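Local coordinates for protein aminotransferase, class I and II (Erwinia tasmaniensis, PDB 5Z0Q) that binds pyridoxal-5'-phosphate and belongs to the class I and II aminotransferases, enzymes of the large PLP-dependent superfamily, at residues S83-K88 / H207-L212; C172-P177 / V216-F221. One frame throughout, in Å; residues are numbered along the deposited sequence.

Contact 1 of 2, residues S83-K88 / H207-L212. With PLP (pyridoxal-5'-phosphate), chain M.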
# COMPACT_ATOMS: atom_id res chain seq x y z
N SER A 83 2.89 -27.18 8.55
CA SER A 83 3.05 -27.75 9.88
C SER A 83 1.81 -27.53 10.74
O SER A 83 1.43 -28.41 11.52
CB SER A 83 4.29 -27.16 10.55
OG SER A 83 4.16 -25.76 10.70
N ARG A 84 1.18 -26.36 10.63
CA ARG A 84 0.06 -26.03 11.49
C ARG A 84 -1.30 -26.36 10.89
O ARG A 84 -2.26 -26.56 11.64
CB ARG A 84 0.10 -24.54 11.86
CG ARG A 84 1.30 -24.17 12.71
CD ARG A 84 1.07 -22.88 13.47
NE ARG A 84 1.88 -22.85 14.68
CZ ARG A 84 1.50 -23.37 15.85
NH1 ARG A 84 0.32 -23.96 15.96
NH2 ARG A 84 2.30 -23.30 16.90
N PHE A 85 -1.41 -26.42 9.56
CA PHE A 85 -2.69 -26.67 8.92
C PHE A 85 -2.67 -27.83 7.94
O PHE A 85 -3.70 -28.10 7.31
CB PHE A 85 -3.18 -25.40 8.20
CG PHE A 85 -3.10 -24.16 9.04
CD1 PHE A 85 -3.97 -23.98 10.11
CD2 PHE A 85 -2.16 -23.18 8.78
CE1 PHE A 85 -3.89 -22.84 10.89
CE2 PHE A 85 -2.08 -22.04 9.55
CZ PHE A 85 -2.95 -21.87 10.61
N GLY A 86 -1.54 -28.52 7.79
CA GLY A 86 -1.45 -29.64 6.87
C GLY A 86 -1.74 -29.24 5.44
O GLY A 86 -2.64 -29.79 4.80
N TRP A 87 -0.99 -28.27 4.93
CA TRP A 87 -1.23 -27.73 3.59
C TRP A 87 0.11 -27.32 3.00
O TRP A 87 0.68 -26.30 3.41
CB TRP A 87 -2.19 -26.54 3.66
CG TRP A 87 -2.64 -26.05 2.32
CD1 TRP A 87 -2.78 -26.78 1.17
CD2 TRP A 87 -3.01 -24.71 1.98
NE1 TRP A 87 -3.21 -25.98 0.15
CE2 TRP A 87 -3.36 -24.70 0.62
CE3 TRP A 87 -3.07 -23.51 2.70
CZ2 TRP A 87 -3.77 -23.54 -0.04
CZ3 TRP A 87 -3.48 -22.36 2.05
CH2 TRP A 87 -3.82 -22.39 0.69
N LYS A 88 0.61 -28.10 2.05
CA LYS A 88 1.88 -27.78 1.40
C LYS A 88 1.64 -26.74 0.31
O LYS A 88 0.74 -26.89 -0.53
CB LYS A 88 2.53 -29.04 0.83
CG LYS A 88 1.66 -29.84 -0.13
CD LYS A 88 2.35 -31.14 -0.54
CE LYS A 88 1.63 -31.83 -1.68
NZ LYS A 88 1.66 -31.01 -2.92
N HIS A 207 -7.90 -14.69 10.72
CA HIS A 207 -7.97 -15.10 12.12
C HIS A 207 -7.56 -16.55 12.35
O HIS A 207 -7.83 -17.09 13.42
CB HIS A 207 -9.39 -14.88 12.66
CG HIS A 207 -9.81 -13.45 12.69
ND1 HIS A 207 -10.43 -12.83 11.63
CD2 HIS A 207 -9.71 -12.51 13.66
CE1 HIS A 207 -10.69 -11.57 11.94
NE2 HIS A 207 -10.26 -11.35 13.17
N CYS A 208 -6.91 -17.18 11.37
CA CYS A 208 -6.60 -18.61 11.48
C CYS A 208 -5.65 -18.92 12.62
O CYS A 208 -5.64 -20.06 13.10
CB CYS A 208 -6.02 -19.12 10.16
SG CYS A 208 -4.44 -18.37 9.69
N ASP A 209 -4.87 -17.95 13.08
CA ASP A 209 -3.95 -18.18 14.19
C ASP A 209 -4.60 -18.01 15.56
O ASP A 209 -3.96 -18.33 16.57
CB ASP A 209 -2.75 -17.22 14.10
CG ASP A 209 -1.87 -17.51 12.90
OD1 ASP A 209 -1.80 -18.68 12.47
OD2 ASP A 209 -1.23 -16.56 12.39
N LEU A 210 -5.85 -17.54 15.62
CA LEU A 210 -6.51 -17.22 16.88
C LEU A 210 -7.58 -18.24 17.24
O LEU A 210 -8.60 -17.89 17.84
CB LEU A 210 -7.10 -15.82 16.82
CG LEU A 210 -6.09 -14.68 16.65
CD1 LEU A 210 -6.80 -13.34 16.58
CD2 LEU A 210 -5.07 -14.70 17.78
N VAL A 211 -7.37 -19.51 16.90
CA VAL A 211 -8.31 -20.57 17.26
C VAL A 211 -8.11 -20.93 18.73
O VAL A 211 -7.00 -21.29 19.15
CB VAL A 211 -8.13 -21.80 16.36
CG1 VAL A 211 -9.08 -22.91 16.78
CG2 VAL A 211 -8.34 -21.42 14.90
N LEU A 212 -9.18 -20.82 19.52
CA LEU A 212 -9.11 -21.10 20.95
C LEU A 212 -9.67 -22.46 21.33
O LEU A 212 -9.31 -22.98 22.39
CB LEU A 212 -9.87 -20.03 21.74
CG LEU A 212 -9.55 -18.56 21.48
CD1 LEU A 212 -10.43 -17.69 22.36
CD2 LEU A 212 -8.08 -18.26 21.72
N1 PLP M . -10.20 -9.52 7.08
C2 PLP M . -11.00 -9.64 8.20
C2A PLP M . -12.13 -10.63 8.21
C3 PLP M . -10.76 -8.85 9.32
O3 PLP M . -11.56 -8.97 10.43
C4 PLP M . -9.71 -7.93 9.31
C4A PLP M . -9.34 -7.20 10.56
C5 PLP M . -8.91 -7.81 8.18
C6 PLP M . -9.16 -8.61 7.06
C5A PLP M . -7.78 -6.81 8.17
O4P PLP M . -7.43 -6.45 6.86
P PLP M . -6.44 -5.20 6.62
O1P PLP M . -6.94 -4.01 7.41
O2P PLP M . -6.40 -4.84 5.15
O3P PLP M . -5.06 -5.58 7.09
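Phe85 reaches into the turn at Cys208 and Asp209 with the far end of its ring, and its CZ carbon meets both residues. Cys208 SG lies 3.9 Å from Phe85 CZ. The sulfur sits 4.9 Å from the ring centroid and 50° off the normal, an oblique sulfur-aromatic contact. At the ring edge, close to the ring plane, Asp209 OD1 comes to 3.9 Å from Phe85 CZ; carboxylate and ring are nearly coplanar, their planes 17° apart. With chi1 at -67°, Asp209 has its CG beside the backbone N and anti to the carbonyl carbon, which brings the carboxylate to the aromatic edge.

One layer out, Arg84 CB packs over the centre of one face of the Phe85 ring, while His218 makes an edge-to-face contact with it. The turn running from His207 to Leu210 is type I, closed by Leu210 N donating to His207 O at 3.0 Å. Its first residue faces the cofactor: His207 CE1 is 3.1 Å from PLP O3, which lies at the edge of the imidazole. Beyond the pair, Asp209 is gripped through both oxygens, OD1 by a salt bridge to Arg80 and OD2 by hydrogen bonds from Trp286 NE1 and with Ser241 OG.

No hydrogen bond crosses between 83-88 and 207-212, so aromatic and sulfur packing joins them. The buried carboxylate has its polar demand met by those outer partners, and the positive charge of Arg80 would be expected to stabilise its ionised form beside the weakly positive ring edge.

Contact 2 of 2, residues C172-P177 / V216-F221. With PLP (pyridoxal-5'-phosphate), chain M.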
# COMPACT_ATOMS: atom_id res chain seq x y z
N CYS A 172 -15.33 -16.68 4.87
CA CYS A 172 -14.57 -16.08 5.97
C CYS A 172 -14.44 -17.13 7.06
O CYS A 172 -15.41 -17.41 7.77
CB CYS A 172 -15.26 -14.82 6.48
SG CYS A 172 -14.34 -13.91 7.74
N ASN A 173 -13.24 -17.70 7.20
CA ASN A 173 -13.00 -18.76 8.17
C ASN A 173 -11.65 -18.56 8.85
O ASN A 173 -10.60 -18.70 8.20
CB ASN A 173 -13.06 -20.13 7.49
CG ASN A 173 -12.82 -21.27 8.45
OD1 ASN A 173 -13.03 -21.14 9.66
ND2 ASN A 173 -12.37 -22.41 7.93
N PRO A 174 -11.61 -18.24 10.16
CA PRO A 174 -12.75 -18.04 11.07
C PRO A 174 -13.59 -16.82 10.69
O PRO A 174 -13.08 -15.89 10.07
CB PRO A 174 -12.08 -17.83 12.43
CG PRO A 174 -10.71 -18.40 12.28
CD PRO A 174 -10.33 -18.14 10.87
N HIS A 175 -14.86 -16.84 11.07
CA HIS A 175 -15.82 -15.87 10.56
C HIS A 175 -15.84 -14.61 11.42
O HIS A 175 -16.03 -14.68 12.63
CB HIS A 175 -17.22 -16.48 10.50
CG HIS A 175 -18.24 -15.58 9.89
ND1 HIS A 175 -18.85 -14.55 10.59
CD2 HIS A 175 -18.76 -15.54 8.64
CE1 HIS A 175 -19.69 -13.92 9.79
NE2 HIS A 175 -19.66 -14.50 8.61
N ASN A 176 -15.64 -13.47 10.77
CA ASN A 176 -15.85 -12.15 11.35
C ASN A 176 -17.26 -11.67 11.01
O ASN A 176 -17.62 -11.65 9.83
CB ASN A 176 -14.82 -11.16 10.82
CG ASN A 176 -14.80 -9.85 11.59
OD1 ASN A 176 -14.97 -9.83 12.81
ND2 ASN A 176 -14.57 -8.76 10.88
N PRO A 177 -18.08 -11.27 11.99
CA PRO A 177 -17.78 -11.06 13.41
C PRO A 177 -18.18 -12.20 14.35
O PRO A 177 -17.89 -12.12 15.54
CB PRO A 177 -18.61 -9.82 13.73
CG PRO A 177 -19.85 -10.02 12.90
CD PRO A 177 -19.43 -10.77 11.65
N VAL A 216 -9.57 -28.77 17.96
CA VAL A 216 -10.11 -28.30 16.68
C VAL A 216 -9.02 -27.50 15.97
O VAL A 216 -8.50 -26.52 16.52
CB VAL A 216 -11.37 -27.44 16.87
CG1 VAL A 216 -11.95 -27.04 15.51
CG2 VAL A 216 -12.41 -28.19 17.69
N GLN A 217 -8.70 -27.91 14.75
CA GLN A 217 -7.68 -27.27 13.93
C GLN A 217 -8.34 -26.47 12.82
O GLN A 217 -9.31 -26.93 12.20
CB GLN A 217 -6.73 -28.31 13.33
CG GLN A 217 -5.68 -27.71 12.40
CD GLN A 217 -5.19 -28.68 11.36
OE1 GLN A 217 -4.39 -29.57 11.65
NE2 GLN A 217 -5.68 -28.53 10.13
N HIS A 218 -7.81 -25.28 12.55
CA HIS A 218 -8.25 -24.52 11.40
C HIS A 218 -7.91 -25.27 10.11
O HIS A 218 -6.81 -25.81 9.96
CB HIS A 218 -7.60 -23.14 11.38
CG HIS A 218 -7.71 -22.43 10.06
ND1 HIS A 218 -6.69 -22.42 9.13
CD2 HIS A 218 -8.72 -21.72 9.52
CE1 HIS A 218 -7.07 -21.73 8.08
NE2 HIS A 218 -8.30 -21.29 8.28
N ILE A 219 -8.86 -25.29 9.18
CA ILE A 219 -8.69 -26.02 7.93
C ILE A 219 -8.77 -25.05 6.77
O ILE A 219 -9.82 -24.44 6.54
CB ILE A 219 -9.73 -27.14 7.79
CG1 ILE A 219 -9.54 -28.19 8.88
CG2 ILE A 219 -9.65 -27.78 6.41
CD1 ILE A 219 -10.54 -29.31 8.84
N PRO A 220 -7.68 -24.85 6.01
CA PRO A 220 -7.77 -24.01 4.82
C PRO A 220 -8.73 -24.61 3.80
O PRO A 220 -8.79 -25.83 3.62
CB PRO A 220 -6.34 -23.98 4.29
CG PRO A 220 -5.49 -24.33 5.47
CD PRO A 220 -6.31 -25.29 6.27
N PHE A 221 -9.49 -23.73 3.13
CA PHE A 221 -10.46 -24.20 2.15
C PHE A 221 -9.78 -24.94 1.00
O PHE A 221 -10.25 -26.00 0.57
CB PHE A 221 -11.28 -23.02 1.62
CG PHE A 221 -12.35 -23.42 0.63
CD1 PHE A 221 -13.60 -23.82 1.07
CD2 PHE A 221 -12.10 -23.39 -0.73
CE1 PHE A 221 -14.58 -24.19 0.17
CE2 PHE A 221 -13.08 -23.75 -1.64
CZ PHE A 221 -14.33 -24.15 -1.18
N1 PLP M . -10.20 -9.52 7.08
C2 PLP M . -11.00 -9.64 8.20
C2A PLP M . -12.13 -10.63 8.21
C3 PLP M . -10.76 -8.85 9.32
O3 PLP M . -11.56 -8.97 10.43
C4 PLP M . -9.71 -7.93 9.31
C4A PLP M . -9.34 -7.20 10.56
C5 PLP M . -8.91 -7.81 8.18
C6 PLP M . -9.16 -8.61 7.06
C5A PLP M . -7.78 -6.81 8.17
O4P PLP M . -7.43 -6.45 6.86
P PLP M . -6.44 -5.20 6.62
O1P PLP M . -6.94 -4.01 7.41
O2P PLP M . -6.40 -4.84 5.15
O3P PLP M . -5.06 -5.58 7.09
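Asn173 and Pro174 face His218 across two irregular loop segments whose backbones stay well apart: the CA atoms of Pro174 and His218 are 7.9 Å from each other. The peptide bonds before Pro174 and Pro177 are both cis; the first lies in the tight bend just past the strand. Within that bend Asn176 N donates a nearly straight hydrogen bond, 170° at the hydrogen, to Cys172 SG.

Side chains fill the space between the backbones. His218 has CG anti to its own N (chi1 165°), an extended setting that sends the imidazole across to the other loop. There NE2 stands 3.5 Å from Asn173 O, with that carbonyl oxygen at the ring edge near its plane. Pro174 meets the same ring obliquely, its CD 4.2 Å from His218 CD2. The Asn173 amide crosses the imidazole at a slant, the two planes 49° apart, and its ND2 approaches Ile219 O at 3.5 Å. The other end of that amide, OD1, accepts from Tyr182 N, which fixes its orientation.

The two ends of this bend also face the cofactor: Asn176 ND2 comes within 3.1 Å of PLP O3, and Cys172 SG lies 4.0 Å from PLP C2A, the methyl carbon. Both residues belong to the PLP pocket, at the C-terminal end of strand 166-172, where cofactor-binding loops sit in this family.

Backbone hydrogen bonds tie Asn173 to Asp204, at the end of the neighbouring parallel strand 200-204. Helix 184-197 closes the flank, its Leu187 touching both Asn173 and Ile219, while Phe221 reaches from Leu191 of that helix to Val201 and Ser203 of strand 200-204.

From the N terminus, the chain leaves helix 71-83 through 83-88, then builds strands 94-97, 117-122 and 139-146 before strand 166-172 delivers segment 172-177. Helix 184-197 and strand 200-204 follow, and the single long loop after that strand supplies both 207-212 and 216-221. Contact 1 closes a loop of 118 residues and contact 2 one of 38; their segments alternate, so the two closures cross. Their centres lie 9 Å apart and they touch directly, with His207 O 3.4 Å from Pro174 CG. Together they tie the exit of helix 71-83 to loops from two neighbouring strands beside PLP, a cofactor also hydrogen-bonded by Tyr66 of the second subunit.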